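Local coordinates for protein nicotinate-nucleotide diphosphorylase (Carboxylating) (Streptococcus pyogenes GA06023, PDB 5HUO) that catalyses the transfer of phosphoribosyl from its diphosphate donor to quinolinate, giving nicotinate mononucleotide, carbon dioxide and diphosphate on the route to NAD, at residues A143-A148 against H297-L302; I194-N199 against A212-Y217. All coordinates share one frame; numbering follows the deposited sequence.

Interaction 1: residues A143-A148 against H297-L302. With SO4 (sulfate ion), chain I.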
ATOM      1  N   ALA A 143     -21.097 -20.760  -7.155  1.00 87.80           N
ATOM      2  CA  ALA A 143     -21.818 -20.863  -8.463  1.00 88.12           C
ATOM      3  C   ALA A 143     -22.759 -22.067  -8.446  1.00 88.58           C
ATOM      4  O   ALA A 143     -23.937 -21.963  -8.781  1.00 89.10           O
ATOM      5  CB  ALA A 143     -20.859 -20.955  -9.597  1.00 88.01           C
ATOM      6  N   SER A 144     -22.221 -23.174  -7.966  1.00 88.52           N
ATOM      7  CA  SER A 144     -22.959 -24.432  -7.824  1.00 89.06           C
ATOM      8  C   SER A 144     -24.217 -24.220  -6.971  1.00 89.50           C
ATOM      9  O   SER A 144     -25.343 -24.620  -7.318  1.00 90.21           O
ATOM     10  CB  SER A 144     -22.082 -25.486  -7.213  1.00 88.94           C
ATOM     11  OG  SER A 144     -21.030 -25.890  -8.094  1.00 88.75           O
ATOM     12  N   MET A 145     -24.010 -23.598  -5.828  1.00 89.22           N
ATOM     13  CA  MET A 145     -25.117 -23.402  -4.888  1.00 89.72           C
ATOM     14  C   MET A 145     -26.193 -22.477  -5.478  1.00 90.10           C
ATOM     15  O   MET A 145     -27.381 -22.737  -5.326  1.00 90.87           O
ATOM     16  CB  MET A 145     -24.615 -22.867  -3.553  1.00 89.44           C
ATOM     17  CG  MET A 145     -25.665 -22.944  -2.467  1.00 90.10           C
ATOM     18  SD  MET A 145     -24.943 -22.238  -0.997  1.00 89.85           S
ATOM     19  CE  MET A 145     -26.362 -22.254   0.140  1.00 90.83           C
ATOM     20  N   THR A 146     -25.742 -21.402  -6.109  1.00 89.68           N
ATOM     21  CA  THR A 146     -26.642 -20.468  -6.801  1.00 90.08           C
ATOM     22  C   THR A 146     -27.475 -21.202  -7.868  1.00 90.78           C
ATOM     23  O   THR A 146     -28.698 -21.132  -7.880  1.00 91.60           O
ATOM     24  CB  THR A 146     -25.863 -19.342  -7.465  1.00 89.59           C
ATOM     25  OG1 THR A 146     -25.151 -18.619  -6.464  1.00 89.14           O
ATOM     26  CG2 THR A 146     -26.803 -18.397  -8.199  1.00 90.14           C
ATOM     27  N   ALA A 147     -26.790 -21.993  -8.679  1.00 90.60           N
ATOM     28  CA  ALA A 147     -27.438 -22.845  -9.678  1.00 91.36           C
ATOM     29  C   ALA A 147     -28.464 -23.768  -9.082  1.00 92.19           C
ATOM     30  O   ALA A 147     -29.552 -23.930  -9.626  1.00 93.18           O
ATOM     31  CB  ALA A 147     -26.430 -23.658 -10.446  1.00 91.08           C
ATOM     32  N   ALA A 148     -28.123 -24.357  -7.953  1.00 91.95           N
ATOM     33  CA  ALA A 148     -29.038 -25.275  -7.248  1.00 92.83           C
ATOM     34  C   ALA A 148     -30.309 -24.542  -6.771  1.00 93.56           C
ATOM     35  O   ALA A 148     -31.414 -25.091  -6.817  1.00 94.71           O
ATOM     36  CB  ALA A 148     -28.334 -25.921  -6.078  1.00 92.45           C
ATOM     37  N   HIS A 297     -22.606 -16.453   2.227  1.00 92.65           N
ATOM     38  CA  HIS A 297     -22.034 -16.636   3.613  1.00 95.61           C
ATOM     39  C   HIS A 297     -21.863 -18.088   4.070  1.00 97.56           C
ATOM     40  O   HIS A 297     -21.177 -18.341   5.044  1.00100.58           O
ATOM     41  CB  HIS A 297     -22.732 -15.764   4.691  1.00 97.36           C
ATOM     42  CG  HIS A 297     -24.145 -16.133   5.013  1.00 99.12           C
ATOM     43  ND1 HIS A 297     -24.535 -17.412   5.364  1.00 99.66           N
ATOM     44  CD2 HIS A 297     -25.262 -15.365   5.110  1.00100.36           C
ATOM     45  CE1 HIS A 297     -25.830 -17.427   5.643  1.00100.79           C
ATOM     46  NE2 HIS A 297     -26.300 -16.203   5.482  1.00101.20           N
ATOM     47  N   SER A 298     -22.504 -19.029   3.373  1.00 97.31           N
ATOM     48  CA  SER A 298     -22.615 -20.445   3.805  1.00 97.99           C
ATOM     49  C   SER A 298     -22.524 -21.438   2.626  1.00 97.05           C
ATOM     50  O   SER A 298     -23.115 -22.511   2.658  1.00 98.28           O
ATOM     51  CB  SER A 298     -23.925 -20.686   4.562  1.00 99.41           C
ATOM     52  OG  SER A 298     -23.909 -20.037   5.820  1.00100.85           O
ATOM     53  N   ALA A 299     -21.724 -21.085   1.634  1.00 95.76           N
ATOM     54  CA  ALA A 299     -21.539 -21.945   0.489  1.00 95.49           C
ATOM     55  C   ALA A 299     -20.479 -22.962   0.760  1.00 96.89           C
ATOM     56  O   ALA A 299     -19.442 -22.635   1.271  1.00 99.32           O
ATOM     57  CB  ALA A 299     -21.146 -21.123  -0.707  1.00 94.00           C
ATOM     58  N   LYS A 300     -20.751 -24.209   0.437  1.00 98.90           N
ATOM     59  CA  LYS A 300     -19.759 -25.267   0.532  1.00101.05           C
ATOM     60  C   LYS A 300     -18.799 -25.100  -0.607  1.00 97.28           C
ATOM     61  O   LYS A 300     -19.204 -24.701  -1.680  1.00 99.54           O
ATOM     62  CB  LYS A 300     -20.427 -26.634   0.480  1.00106.76           C
ATOM     63  CG  LYS A 300     -21.093 -26.979   1.792  1.00117.18           C
ATOM     64  CD  LYS A 300     -21.792 -28.339   1.718  1.00128.74           C
ATOM     65  CE  LYS A 300     -22.309 -28.864   3.077  1.00139.20           C
ATOM     66  NZ  LYS A 300     -22.558 -30.345   3.098  1.00142.21           N
ATOM     67  N   SER A 301     -17.527 -25.366  -0.417  1.00 95.42           N
ATOM     68  CA  SER A 301     -16.643 -25.233  -1.550  1.00 94.30           C
ATOM     69  C   SER A 301     -16.785 -26.490  -2.403  1.00 93.69           C
ATOM     70  O   SER A 301     -17.160 -27.507  -1.904  1.00 96.58           O
ATOM     71  CB  SER A 301     -15.188 -24.883  -1.177  1.00 94.73           C
ATOM     72  OG  SER A 301     -14.741 -25.791  -0.246  1.00 98.94           O
ATOM     73  N   LEU A 302     -16.492 -26.387  -3.690  1.00 91.38           N
ATOM     74  CA  LEU A 302     -16.569 -27.513  -4.592  1.00 91.76           C
ATOM     75  C   LEU A 302     -15.200 -28.154  -4.722  1.00 93.26           C
ATOM     76  O   LEU A 302     -14.217 -27.485  -5.016  1.00 93.87           O
ATOM     77  CB  LEU A 302     -17.044 -27.059  -5.962  1.00 90.66           C
ATOM     78  CG  LEU A 302     -17.519 -28.159  -6.906  1.00 90.89           C
ATOM     79  CD1 LEU A 302     -18.914 -28.583  -6.456  1.00 92.38           C
ATOM     80  CD2 LEU A 302     -17.583 -27.640  -8.350  1.00 89.52           C
TER
HETATM   81  S   SO4 I 303     -30.171 -14.703   4.887  1.00 71.10           S
HETATM   82  O1  SO4 I 303     -31.179 -15.770   4.943  1.00 77.34           O
HETATM   83  O2  SO4 I 303     -30.168 -14.162   3.529  1.00 79.46           O
HETATM   84  O3  SO4 I 303     -30.619 -13.591   5.705  1.00 71.58           O
HETATM   85  O4  SO4 I 303     -28.827 -15.141   5.328  1.00 62.32           O

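Interaction 2: residues I194-N199 against A212-Y217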
ATOM      1  N   ILE A 194     -29.955   2.805  -2.345  1.00 99.31           N
ATOM      2  CA  ILE A 194     -30.523   3.117  -1.037  1.00101.86           C
ATOM      3  C   ILE A 194     -31.422   1.979  -0.621  1.00104.44           C
ATOM      4  O   ILE A 194     -32.250   1.517  -1.415  1.00102.81           O
ATOM      5  CB  ILE A 194     -31.277   4.436  -1.077  1.00100.58           C
ATOM      6  CG1 ILE A 194     -30.251   5.557  -1.150  1.00 99.19           C
ATOM      7  CG2 ILE A 194     -32.207   4.560   0.141  1.00103.18           C
ATOM      8  CD1 ILE A 194     -30.842   6.944  -1.065  1.00101.03           C
ATOM      9  N   MET A 195     -31.241   1.529   0.611  1.00108.26           N
ATOM     10  CA  MET A 195     -32.179   0.596   1.176  1.00113.91           C
ATOM     11  C   MET A 195     -32.592   1.029   2.570  1.00116.38           C
ATOM     12  O   MET A 195     -31.798   1.107   3.481  1.00115.08           O
ATOM     13  CB  MET A 195     -31.653  -0.835   1.178  1.00118.03           C
ATOM     14  CG  MET A 195     -32.792  -1.837   1.434  1.00123.91           C
ATOM     15  SD  MET A 195     -32.274  -3.554   1.503  1.00133.17           S
ATOM     16  CE  MET A 195     -31.376  -3.716  -0.061  1.00124.02           C
ATOM     17  N   LEU A 196     -33.881   1.295   2.691  1.00120.95           N
ATOM     18  CA  LEU A 196     -34.491   1.769   3.928  1.00124.89           C
ATOM     19  C   LEU A 196     -35.045   0.542   4.588  1.00130.33           C
ATOM     20  O   LEU A 196     -36.013  -0.052   4.136  1.00127.12           O
ATOM     21  CB  LEU A 196     -35.599   2.781   3.668  1.00124.32           C
ATOM     22  CG  LEU A 196     -35.092   4.028   2.948  1.00120.23           C
ATOM     23  CD1 LEU A 196     -36.279   4.784   2.377  1.00121.80           C
ATOM     24  CD2 LEU A 196     -34.248   4.921   3.826  1.00120.23           C
ATOM     25  N   LYS A 197     -34.389   0.194   5.674  1.00139.60           N
ATOM     26  CA  LYS A 197     -34.681  -0.996   6.462  1.00146.14           C
ATOM     27  C   LYS A 197     -35.673  -0.696   7.623  1.00153.91           C
ATOM     28  O   LYS A 197     -36.179   0.413   7.773  1.00149.00           O
ATOM     29  CB  LYS A 197     -33.354  -1.611   6.959  1.00145.60           C
ATOM     30  CG  LYS A 197     -32.238  -1.630   5.912  1.00142.34           C
ATOM     31  CD  LYS A 197     -31.035  -2.429   6.391  1.00139.55           C
ATOM     32  CE  LYS A 197     -30.082  -2.802   5.243  1.00138.29           C
ATOM     33  NZ  LYS A 197     -30.435  -4.073   4.543  1.00136.55           N
ATOM     34  N   ASP A 198     -35.992  -1.737   8.380  1.00162.66           N
ATOM     35  CA  ASP A 198     -36.837  -1.653   9.613  1.00167.10           C
ATOM     36  C   ASP A 198     -36.770  -0.322  10.459  1.00171.25           C
ATOM     37  O   ASP A 198     -37.762   0.406  10.645  1.00164.70           O
ATOM     38  CB  ASP A 198     -36.519  -2.895  10.486  1.00168.39           C
ATOM     39  CG  ASP A 198     -34.947  -3.201  10.661  1.00166.77           C
ATOM     40  OD1 ASP A 198     -34.041  -2.516  10.115  1.00160.12           O
ATOM     41  OD2 ASP A 198     -34.623  -4.171  11.374  1.00167.52           O
ATOM     42  N   ASN A 199     -35.569  -0.012  10.941  1.00173.93           N
ATOM     43  CA  ASN A 199     -35.325   1.169  11.804  1.00168.49           C
ATOM     44  C   ASN A 199     -35.437   2.541  11.135  1.00161.79           C
ATOM     45  O   ASN A 199     -35.858   3.488  11.747  1.00152.09           O
ATOM     46  CB  ASN A 199     -33.993   1.029  12.574  1.00168.23           C
ATOM     47  CG  ASN A 199     -32.843   0.527  11.716  1.00161.70           C
ATOM     48  OD1 ASN A 199     -32.973   0.349  10.507  1.00164.89           O
ATOM     49  ND2 ASN A 199     -31.724   0.268  12.344  1.00156.83           N
ATOM     50  N   ALA A 212     -39.169   9.967   0.987  1.00136.61           N
ATOM     51  CA  ALA A 212     -39.024  11.361   0.537  1.00138.39           C
ATOM     52  C   ALA A 212     -37.646  11.913   0.872  1.00137.85           C
ATOM     53  O   ALA A 212     -37.027  12.582   0.037  1.00135.42           O
ATOM     54  CB  ALA A 212     -40.067  12.249   1.166  1.00143.96           C
ATOM     55  N   GLN A 213     -37.174  11.630   2.084  1.00137.18           N
ATOM     56  CA  GLN A 213     -35.848  12.115   2.522  1.00138.18           C
ATOM     57  C   GLN A 213     -34.686  11.495   1.762  1.00133.65           C
ATOM     58  O   GLN A 213     -33.742  12.179   1.398  1.00132.10           O
ATOM     59  CB  GLN A 213     -35.623  11.864   3.977  1.00142.26           C
ATOM     60  CG  GLN A 213     -36.519  12.703   4.821  1.00150.26           C
ATOM     61  CD  GLN A 213     -36.031  12.775   6.249  1.00158.74           C
ATOM     62  OE1 GLN A 213     -34.862  12.543   6.529  1.00158.67           O
ATOM     63  NE2 GLN A 213     -36.928  13.112   7.167  1.00168.83           N
ATOM     64  N   ALA A 214     -34.808  10.204   1.493  1.00130.02           N
ATOM     65  CA  ALA A 214     -33.869   9.490   0.624  1.00125.38           C
ATOM     66  C   ALA A 214     -33.760  10.161  -0.739  1.00121.95           C
ATOM     67  O   ALA A 214     -32.679  10.482  -1.214  1.00120.32           O
ATOM     68  CB  ALA A 214     -34.309   8.046   0.442  1.00124.34           C
ATOM     69  N   ARG A 215     -34.909  10.406  -1.349  1.00120.56           N
ATOM     70  CA  ARG A 215     -34.951  11.029  -2.663  1.00117.55           C
ATOM     71  C   ARG A 215     -34.344  12.405  -2.629  1.00116.11           C
ATOM     72  O   ARG A 215     -33.614  12.805  -3.508  1.00116.54           O
ATOM     73  CB  ARG A 215     -36.378  11.134  -3.159  1.00119.07           C
ATOM     74  CG  ARG A 215     -37.105   9.805  -3.259  1.00119.92           C
ATOM     75  CD  ARG A 215     -36.865   9.165  -4.587  1.00118.68           C
ATOM     76  NE  ARG A 215     -37.901   8.192  -4.902  1.00120.79           N
ATOM     77  CZ  ARG A 215     -37.683   7.082  -5.607  1.00122.21           C
ATOM     78  NH1 ARG A 215     -36.462   6.776  -6.056  1.00120.18           N
ATOM     79  NH2 ARG A 215     -38.682   6.249  -5.858  1.00123.14           N
ATOM     80  N   ALA A 216     -34.685  13.154  -1.620  1.00117.83           N
ATOM     81  CA  ALA A 216     -34.132  14.526  -1.473  1.00119.30           C
ATOM     82  C   ALA A 216     -32.615  14.555  -1.291  1.00117.01           C
ATOM     83  O   ALA A 216     -31.955  15.537  -1.605  1.00116.52           O
ATOM     84  CB  ALA A 216     -34.813  15.229  -0.298  1.00123.03           C
ATOM     85  N   TYR A 217     -32.096  13.486  -0.715  1.00114.66           N
ATOM     86  CA  TYR A 217     -30.703  13.431  -0.270  1.00113.05           C
ATOM     87  C   TYR A 217     -29.781  12.997  -1.382  1.00108.40           C
ATOM     88  O   TYR A 217     -28.638  13.411  -1.466  1.00105.17           O
ATOM     89  CB  TYR A 217     -30.560  12.471   0.951  1.00115.72           C
ATOM     90  CG  TYR A 217     -29.151  12.495   1.528  1.00117.39           C
ATOM     91  CD1 TYR A 217     -28.717  13.578   2.276  1.00119.11           C
ATOM     92  CD2 TYR A 217     -28.233  11.489   1.235  1.00116.72           C
ATOM     93  CE1 TYR A 217     -27.430  13.679   2.747  1.00119.77           C
ATOM     94  CE2 TYR A 217     -26.937  11.589   1.706  1.00118.58           C
ATOM     95  CZ  TYR A 217     -26.550  12.694   2.473  1.00121.48           C
ATOM     96  OH  TYR A 217     -25.273  12.814   2.978  1.00126.84           O
TER

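Interaction 1: residues A143-A148 against H297-L302
Met-145 reaches from its helix to the backbone of Ala-299 and buries 50 Å², more than any other residue here. CG stands anti to the backbone N (chi1 -167°) and the chain beyond it is extended, which carries the sulfur outward until SD lies 3.7 Å from CA of Ala-299. The methyl beside it is only slightly farther, with SD of Met-145 4.0 Å from CB of Ala-299. Past the sulfur, CE of Met-145 ends 4.1 Å from O of Ser-298. Ile-142, one helical turn earlier, also covers Ala-299, while Met-145 touches Ser-294 and Leu-295 of the short helix before the loop.

A second van der Waals touch joins Ser-144 and Leu-302: OG of Ser-144 is 3.8 Å from CD1 of Leu-302 and 3.9 Å from its CD2, almost evenly placed between the branches. The polar needs of that hydroxyl are met by Val-78 N and Ser-140 O.

In the fold, residues 297-302 lead from the parallel sheet of the C-terminal domain back to strand 304-311 in the antiparallel sheet, passing alongside helix 122-153, to which Leu-302 is backbone-bonded at Gln-137. The 157 Å² buried between the segments includes no hydrogen bond from one to the other.

Hydrogen bonds gather instead at the edge of the His-297 ring. ND1 of His-297 and OG of Ser-298 share a hydrogen bond (2.7 Å, angle 142°) that either could donate, and NE2 of His-297 donates to O4 of the sulfate at 2.7 Å (161°); both partners lie in the ring plane, so together they would restrain its rotation. Gly-293 N and Lys-165 NZ also hydrogen-bond the anion, which probably came from the crystallisation liquor. Ser-298 OG also bonds Ser-301 N of a second subunit, an exchange made reciprocally.

Interaction 2: residues I194-N199 against A212-Y217
No flat group lies between Ile-194 or Leu-196 and the methyl of Ala-214 that they meet; the one aromatic ring, that of Tyr-217, has CD2 5.7 Å from CD1 of Ile-194 at its nearest and is engaged by other chains. Arg-179 of a third subunit makes a cation-pi contact with it, Ala-59 of the second subunit packs on the same side chain, and its OH is hydrogen-bonded to Glu-53 of that second subunit.

The contact proper is apolar and centres on CB of Ala-214. CD1 of Ile-194 lies 3.9 Å from it, and CG2 of Ile-194 lies 4.1 Å from the same CB, so both branches of the isoleucine bear on one methyl. With CG2 anti to the backbone N and CG1 beside that N (chi1 -73°), the two arms come at it from one side; CD1 of Ile-194 also approaches O of Ala-214 at 4.0 Å. Strand 194-196 and helix 207-217 belong to a beta-alpha-beta crossover whose next strand, 224-228, runs parallel to the first and bonds Ile-194 and Leu-196 through its backbone. From two residues along, Leu-196 offers CD1 more loosely, 4.3 Å from CB of Ala-214, and the same leucine touches Ala-210 and Ile-211 of the helix. CA of Ala-214 and CA of Ile-194, the nearest such pair, are 7.4 Å apart. Ile-60 of the second subunit covers Leu-196 as well.

In the fold
Both contacts belong to the C-terminal domain, whose six parallel strands suit the incomplete alpha/beta barrel known for this enzyme family. Along the chain, interaction 2 is nested within the loop that interaction 1 closes. Their centres lie 32 Å apart, and their nearest atoms about 12 Å, without touching. Interaction 2 sits on 194-196, an outermost strand of the sheet. Interaction 1 belongs toward the other side: its helix 122-153 precedes strand 159-161, the opposite outermost strand, and its loop follows the neighbouring strand 289-291. Near the chain centre, interaction 1 thus joins the helix before the sheet's first strand to the loop after its last. Both contacts touch the hexamer's second subunit, and interaction 2 a third, through Tyr-217.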